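Local atomic coordinates of thiosulfate reductase (Thermus thermophilus, PDB entry 2VPZ), a protein that probably acts as a molybdenum oxidoreductase of sulfur compounds, carrying two molybdopterin guanine dinucleotides, molybdenum and a [4Fe-4S] cluster. Residues Cys47-Cys51 and His215-Leu219; Ala70-Ser74 and Pro500-Leu504. All blocks are in the same frame, centred on the assembly; numbering follows the deposited sequence.

Contact 1 of 2, residues Cys47-Cys51 and His215-Leu219; sequences CFWRC and HNTQL. With SF4 (iron/sulfur cluster), chain G; MGD (2-amino-5,6-dimercapto-7-methyl-3,7,8a,9-tetrahydro-8-oxa-1,3,9,10-tetraaza-anthracen-4-one guanosine dinucleotide), chain I.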
loop_
_atom_site.group_PDB
_atom_site.type_symbol
_atom_site.label_atom_id
_atom_site.label_comp_id
_atom_site.label_asym_id
_atom_site.label_seq_id
_atom_site.Cartn_x
_atom_site.Cartn_y
_atom_site.Cartn_z
ATOM N N CYS A 47 15.604 30.044 -20.689
ATOM C CA CYS A 47 14.326 30.486 -21.261
ATOM C C CYS A 47 14.093 31.948 -20.799
ATOM O O CYS A 47 14.980 32.551 -20.187
ATOM C CB CYS A 47 13.144 29.586 -20.868
ATOM S SG CYS A 47 12.458 29.780 -19.148
ATOM N N PHE A 48 12.923 32.518 -21.042
ATOM C CA PHE A 48 12.726 33.902 -20.687
ATOM C C PHE A 48 12.322 34.205 -19.239
ATOM O O PHE A 48 12.162 35.353 -18.870
ATOM C CB PHE A 48 11.760 34.528 -21.736
ATOM C CG PHE A 48 12.096 34.152 -23.201
ATOM C CD1 PHE A 48 11.100 33.764 -24.111
ATOM C CD2 PHE A 48 13.436 34.142 -23.628
ATOM C CE1 PHE A 48 11.456 33.364 -25.437
ATOM C CE2 PHE A 48 13.795 33.743 -24.955
ATOM C CZ PHE A 48 12.813 33.355 -25.852
ATOM N N TRP A 49 12.214 33.186 -18.390
ATOM C CA TRP A 49 11.840 33.421 -16.982
ATOM C C TRP A 49 12.961 34.221 -16.267
ATOM O O TRP A 49 12.705 34.937 -15.286
ATOM C CB TRP A 49 11.548 32.107 -16.270
ATOM C CG TRP A 49 10.694 32.223 -14.994
ATOM C CD1 TRP A 49 11.101 31.974 -13.712
ATOM C CD2 TRP A 49 9.276 32.519 -14.905
ATOM N NE1 TRP A 49 10.045 32.101 -12.848
ATOM C CE2 TRP A 49 8.914 32.432 -13.542
ATOM C CE3 TRP A 49 8.283 32.839 -15.850
ATOM C CZ2 TRP A 49 7.599 32.680 -13.082
ATOM C CZ3 TRP A 49 6.958 33.086 -15.391
ATOM C CH2 TRP A 49 6.644 33.003 -14.021
ATOM N N ARG A 50 14.179 34.063 -16.789
ATOM C CA ARG A 50 15.423 34.696 -16.342
ATOM C C ARG A 50 15.749 34.521 -14.818
ATOM O O ARG A 50 15.970 35.497 -14.102
ATOM C CB ARG A 50 15.435 36.178 -16.804
ATOM C CG ARG A 50 15.405 36.398 -18.384
ATOM C CD ARG A 50 15.189 37.877 -18.868
ATOM N NE ARG A 50 13.899 38.113 -19.520
ATOM C CZ ARG A 50 13.671 38.219 -20.828
ATOM N NH1 ARG A 50 14.659 38.122 -21.707
ATOM N NH2 ARG A 50 12.418 38.400 -21.289
ATOM N N CYS A 51 15.785 33.274 -14.333
ATOM C CA CYS A 51 16.094 32.969 -12.920
ATOM C C CYS A 51 17.533 33.416 -12.568
ATOM O O CYS A 51 18.442 33.355 -13.415
ATOM C CB CYS A 51 15.936 31.447 -12.590
ATOM S SG CYS A 51 14.372 30.639 -13.099
ATOM N N HIS A 215 8.499 26.487 -15.926
ATOM C CA HIS A 215 8.927 27.809 -15.406
ATOM C C HIS A 215 9.107 27.576 -13.901
ATOM O O HIS A 215 8.184 27.205 -13.173
ATOM C CB HIS A 215 7.858 28.926 -15.700
ATOM C CG HIS A 215 8.017 29.620 -17.009
ATOM N ND1 HIS A 215 7.013 30.320 -17.631
ATOM C CD2 HIS A 215 9.069 29.696 -17.821
ATOM C CE1 HIS A 215 7.445 30.790 -18.782
ATOM N NE2 HIS A 215 8.699 30.420 -18.918
ATOM N N ASN A 216 10.337 27.828 -13.478
ATOM C CA ASN A 216 10.749 27.611 -12.101
ATOM C C ASN A 216 9.797 27.942 -10.956
ATOM O O ASN A 216 9.154 27.049 -10.374
ATOM C CB ASN A 216 12.096 28.270 -11.820
ATOM C CG ASN A 216 12.796 27.702 -10.603
ATOM O OD1 ASN A 216 12.187 26.928 -9.863
ATOM N ND2 ASN A 216 14.066 28.071 -10.399
ATOM N N THR A 217 9.694 29.225 -10.642
ATOM C CA THR A 217 8.895 29.725 -9.520
ATOM C C THR A 217 7.436 29.293 -9.495
ATOM O O THR A 217 6.870 29.014 -8.417
ATOM C CB THR A 217 8.929 31.293 -9.392
ATOM O OG1 THR A 217 10.148 31.809 -9.892
ATOM C CG2 THR A 217 8.745 31.715 -7.914
ATOM N N GLN A 218 6.805 29.234 -10.664
ATOM C CA GLN A 218 5.412 28.836 -10.682
ATOM C C GLN A 218 5.268 27.315 -10.420
ATOM O O GLN A 218 4.217 26.871 -9.989
ATOM C CB GLN A 218 4.677 29.291 -11.967
ATOM C CG GLN A 218 5.018 28.573 -13.283
ATOM C CD GLN A 218 3.826 28.461 -14.297
ATOM O OE1 GLN A 218 2.871 29.262 -14.276
ATOM N NE2 GLN A 218 3.910 27.481 -15.195
ATOM N N LEU A 219 6.328 26.540 -10.659
ATOM C CA LEU A 219 6.288 25.093 -10.355
ATOM C C LEU A 219 6.316 25.021 -8.795
ATOM O O LEU A 219 5.467 24.388 -8.158
ATOM C CB LEU A 219 7.491 24.342 -10.948
ATOM C CG LEU A 219 7.442 22.807 -10.953
ATOM C CD1 LEU A 219 6.020 22.327 -11.303
ATOM C CD2 LEU A 219 8.498 22.236 -11.956
HETATM FE FE1 SF4 G . 14.668 29.530 -15.010
HETATM FE FE2 SF4 G . 14.349 26.951 -15.903
HETATM FE FE3 SF4 G . 14.003 29.091 -17.593
HETATM FE FE4 SF4 G . 16.524 28.438 -16.750
HETATM S S1 SF4 G . 15.154 27.125 -18.051
HETATM S S2 SF4 G . 15.606 30.570 -16.848
HETATM S S3 SF4 G . 16.087 27.728 -14.617
HETATM S S4 SF4 G . 12.697 28.575 -15.745
HETATM P PB MGD I . -1.202 26.228 -23.008
HETATM O O1B MGD I . -1.269 26.376 -24.476
HETATM O O2B MGD I . -2.149 26.909 -22.156
HETATM O O3B MGD I . 0.332 26.646 -22.838
HETATM O O3A MGD I . 2.748 26.763 -22.045
HETATM P PA MGD I . 1.268 27.117 -21.632
HETATM O O1A MGD I . 1.321 28.559 -21.440
HETATM O O2A MGD I . 0.945 26.400 -20.408
HETATM O "O5'" MGD I . -1.277 24.722 -22.621
HETATM C "C5'" MGD I . -0.878 23.566 -23.362
HETATM C "C4'" MGD I . -2.046 22.647 -23.042
HETATM O "O4'" MGD I . -3.112 23.276 -23.733
HETATM C "C3'" MGD I . -2.012 21.196 -23.593
HETATM O "O3'" MGD I . -2.343 20.235 -22.558
HETATM C "C2'" MGD I . -3.116 21.147 -24.680
HETATM O "O2'" MGD I . -3.914 19.989 -24.475
HETATM C "C1'" MGD I . -4.013 22.286 -24.262
HETATM N N9 MGD I . -5.119 22.708 -25.164
HETATM C C8 MGD I . -5.124 22.658 -26.533
HETATM N N7 MGD I . -6.301 23.114 -27.049
HETATM C C5 MGD I . -7.081 23.444 -25.986
HETATM C C6 MGD I . -8.473 23.907 -25.813
HETATM O O6 MGD I . -9.116 24.163 -26.837
HETATM N N1 MGD I . -8.940 24.118 -24.584
HETATM C C2 MGD I . -8.203 23.841 -23.474
HETATM N N2 MGD I . -8.732 24.069 -22.219
HETATM N N3 MGD I . -6.910 23.399 -23.548
HETATM C C4 MGD I . -6.304 23.185 -24.748
HETATM C C10 MGD I . 3.630 27.436 -22.919
HETATM C C11 MGD I . 4.499 28.255 -22.021
HETATM O O11 MGD I . 5.337 27.358 -21.277
HETATM C C12 MGD I . 5.212 29.432 -22.736
HETATM S S12 MGD I . 4.366 30.533 -23.686
HETATM C C13 MGD I . 6.571 29.661 -22.636
HETATM S S13 MGD I . 7.272 31.041 -23.346
HETATM C C14 MGD I . 7.459 28.716 -21.869
HETATM N N15 MGD I . 8.248 27.830 -22.642
HETATM C C16 MGD I . 8.702 26.643 -22.126
HETATM C C17 MGD I . 9.581 25.661 -22.855
HETATM O O17 MGD I . 9.998 25.943 -24.013
HETATM N N18 MGD I . 9.993 24.512 -22.217
HETATM C C19 MGD I . 9.507 24.253 -20.977
HETATM N N19 MGD I . 9.858 23.101 -20.437
HETATM N N20 MGD I . 8.667 25.050 -20.234
HETATM C C21 MGD I . 8.296 26.253 -20.770
HETATM N N22 MGD I . 7.475 27.083 -20.148
HETATM C C23 MGD I . 6.620 27.994 -20.834
HETATM O O HOH W 1 10.252 31.345 -21.577
#

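Contact 2 of 2, residues Ala70-Ser74 and Pro500-Leu504; sequences ANPKS and PFIQL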
loop_
_atom_site.group_PDB
_atom_site.type_symbol
_atom_site.label_atom_id
_atom_site.label_comp_id
_atom_site.label_asym_id
_atom_site.label_seq_id
_atom_site.Cartn_x
_atom_site.Cartn_y
_atom_site.Cartn_z
ATOM N N ALA A 70 18.008 34.427 -1.595
ATOM C CA ALA A 70 17.487 35.812 -1.779
ATOM C C ALA A 70 16.754 36.060 -3.120
ATOM O O ALA A 70 15.686 36.674 -3.143
ATOM C CB ALA A 70 18.637 36.870 -1.610
ATOM N N ASN A 71 17.319 35.601 -4.235
ATOM C CA ASN A 71 16.669 35.769 -5.549
ATOM C C ASN A 71 15.192 35.278 -5.496
ATOM O O ASN A 71 14.932 34.106 -5.251
ATOM C CB ASN A 71 17.410 35.019 -6.668
ATOM C CG ASN A 71 16.919 35.383 -8.061
ATOM O OD1 ASN A 71 17.172 36.488 -8.551
ATOM N ND2 ASN A 71 16.159 34.474 -8.684
ATOM N N PRO A 72 14.201 36.199 -5.704
ATOM C CA PRO A 72 12.769 35.828 -5.691
ATOM C C PRO A 72 12.264 34.813 -6.755
ATOM O O PRO A 72 11.134 34.325 -6.676
ATOM C CB PRO A 72 12.007 37.151 -5.781
ATOM C CG PRO A 72 13.035 38.230 -5.431
ATOM C CD PRO A 72 14.387 37.652 -5.814
ATOM N N LYS A 73 13.082 34.535 -7.761
ATOM C CA LYS A 73 12.731 33.592 -8.832
ATOM C C LYS A 73 13.200 32.152 -8.546
ATOM O O LYS A 73 12.389 31.237 -8.478
ATOM C CB LYS A 73 13.260 34.083 -10.195
ATOM C CG LYS A 73 12.524 35.290 -10.778
ATOM C CD LYS A 73 12.816 35.447 -12.254
ATOM C CE LYS A 73 11.874 36.435 -12.944
ATOM N NZ LYS A 73 10.642 35.772 -13.476
ATOM N N SER A 74 14.497 31.945 -8.346
ATOM C CA SER A 74 14.981 30.592 -8.048
ATOM C C SER A 74 14.792 30.140 -6.577
ATOM O O SER A 74 14.386 28.996 -6.327
ATOM C CB SER A 74 16.448 30.411 -8.472
ATOM O OG SER A 74 17.257 31.490 -8.115
ATOM N N PRO A 500 9.266 44.331 -6.188
ATOM C CA PRO A 500 10.072 44.550 -7.403
ATOM C C PRO A 500 11.566 44.307 -7.205
ATOM O O PRO A 500 12.078 44.648 -6.149
ATOM C CB PRO A 500 9.815 46.010 -7.787
ATOM C CG PRO A 500 8.599 46.440 -7.015
ATOM C CD PRO A 500 8.596 45.566 -5.756
ATOM N N PHE A 501 12.273 43.746 -8.186
ATOM C CA PHE A 501 13.703 43.544 -8.040
ATOM C C PHE A 501 14.533 43.731 -9.314
ATOM O O PHE A 501 13.997 43.773 -10.428
ATOM C CB PHE A 501 14.026 42.199 -7.320
ATOM C CG PHE A 501 13.486 40.943 -8.021
ATOM C CD1 PHE A 501 14.315 40.163 -8.844
ATOM C CD2 PHE A 501 12.150 40.541 -7.853
ATOM C CE1 PHE A 501 13.830 38.997 -9.497
ATOM C CE2 PHE A 501 11.639 39.380 -8.492
ATOM C CZ PHE A 501 12.483 38.607 -9.318
ATOM N N ILE A 502 15.840 43.860 -9.141
ATOM C CA ILE A 502 16.795 44.081 -10.219
ATOM C C ILE A 502 17.890 42.994 -10.193
ATOM O O ILE A 502 18.457 42.706 -9.132
ATOM C CB ILE A 502 17.436 45.521 -10.059
ATOM C CG1 ILE A 502 16.336 46.574 -9.993
ATOM C CG2 ILE A 502 18.433 45.808 -11.209
ATOM C CD1 ILE A 502 16.800 47.995 -9.572
ATOM N N GLN A 503 18.169 42.375 -11.340
ATOM C CA GLN A 503 19.210 41.338 -11.408
ATOM C C GLN A 503 20.381 41.732 -12.315
ATOM O O GLN A 503 20.192 42.467 -13.280
ATOM C CB GLN A 503 18.640 39.996 -11.888
ATOM C CG GLN A 503 17.207 39.673 -11.493
ATOM C CD GLN A 503 16.808 38.224 -11.770
ATOM O OE1 GLN A 503 16.360 37.508 -10.877
ATOM N NE2 GLN A 503 16.982 37.788 -13.016
ATOM N N LEU A 504 21.573 41.223 -12.004
ATOM C CA LEU A 504 22.798 41.474 -12.773
ATOM C C LEU A 504 23.587 40.179 -13.096
ATOM O O LEU A 504 23.815 39.353 -12.206
ATOM C CB LEU A 504 23.758 42.462 -12.046
ATOM C CG LEU A 504 24.999 43.091 -12.736
ATOM C CD1 LEU A 504 26.296 42.304 -12.452
ATOM C CD2 LEU A 504 24.759 43.205 -14.257
#

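Contact 1 of 2, residues Cys47-Cys51 and His215-Leu219
The imidazole of His-215 lies sandwiched between the indole of Trp-49 and the pterin part of an MGD cofactor. On one face it makes an offset stack with the six-membered ring of Trp-49, centroids 4.4 Å apart and planes at 22°, and Trp-49 CE3 comes within 3.3 Å of His-215 ND1. MGD N22 stands over the centre of the opposite face. At the edge of the imidazole Cys-47 SG approaches His-215 CD2 to 3.6 Å, and a water joins His-215 NE2 to the backbone N of Phe-48. Trp-49 carries CG opposite its own backbone N (chi1 -159°), which swings the indole across the start of helix 216-227. There NE1 donates an almost straight bond of 3.0 Å to Thr-217 OG1, in the ring plane, fixing the rotation of the indole; the same hydroxyl is also hydrogen-bonded to Lys-73 O. Cys-51 SG binds iron FE1 of the cluster at 2.2 Å and rests against Asn-216 CB at 3.5 Å. Cys-47 SG binds iron FE3 at 2.3 Å, with Cys-44 and Cys-79 completing the ligand set. This is the cysteine-ligated [4Fe-4S] site of the molybdopterin oxidoreductase family, set beside the pterin.

Contact 2 of 2, residues Ala70-Ser74 and Pro500-Leu504
Pro-72 lays its ring over one face of the Phe-501 phenyl, CG standing 3.6 Å from the ring centroid and 17° off the normal in a CH-pi contact. Pro-72 CG lies 3.5 Å from Phe-501 CD2, while CB and CD of the same proline spread over other parts of the rim. The phenyl reaches this place because Phe-501 CG sits between the backbone N and the carbonyl carbon (chi1 59°), sending the ring out from strand 501-503 to the loop 70-74. Lys-73 comes in at about a right angle to it: its CG meets the ring edge near the plane, 3.6 Å from Phe-501 CZ. Beyond CG the lysine leaves the phenyl, and a bend at its last torsion (chi4 -90°) brings NZ to the neighbourhood of Trp-49, with which it makes a cation-pi contact. Gln-503, two residues along the strand on the same side as Phe-501, brings its CD to the edge of the phenyl, in the ring plane; the Asn-71 side chain crosses that of Gln-503 at about a right angle. Gln-503 NE2 is hydrogen-bonded to Arg-50 O. Val-495 and Val-565 of the neighbouring strands touch the Phe-501 side chain, and His-497 meets it edge-to-face. The chemistry is thus mainly apolar, with proline carbon over the face of the phenyl and lysine carbon at its edge, while the polar ends of Lys-73 and Gln-503 are directed to the loop that carries the cluster cysteines.

How the contacts relate
Both contacts are buried and join the Fe4S4 family region to the larger molybdopterin oxidoreductase region, but contact 1 lies nearer the centre of the chain, about 12 Å from it against about 20 Å. Their centres are about 12 Å apart. Contact 1 sets the cysteine loop on a helix start, with iron, sulfur and stacked rings; contact 2 sets a loop on a strand of an antiparallel sheet through proline carbon over a phenyl face and holds no cofactor. They meet directly, with Trp-49 O 2.9 Å from Lys-73 NZ. The Lys-73 side chain lies about 4 Å from that of Cys-51 and about 7 Å from the cluster, consistent with a second-shell place.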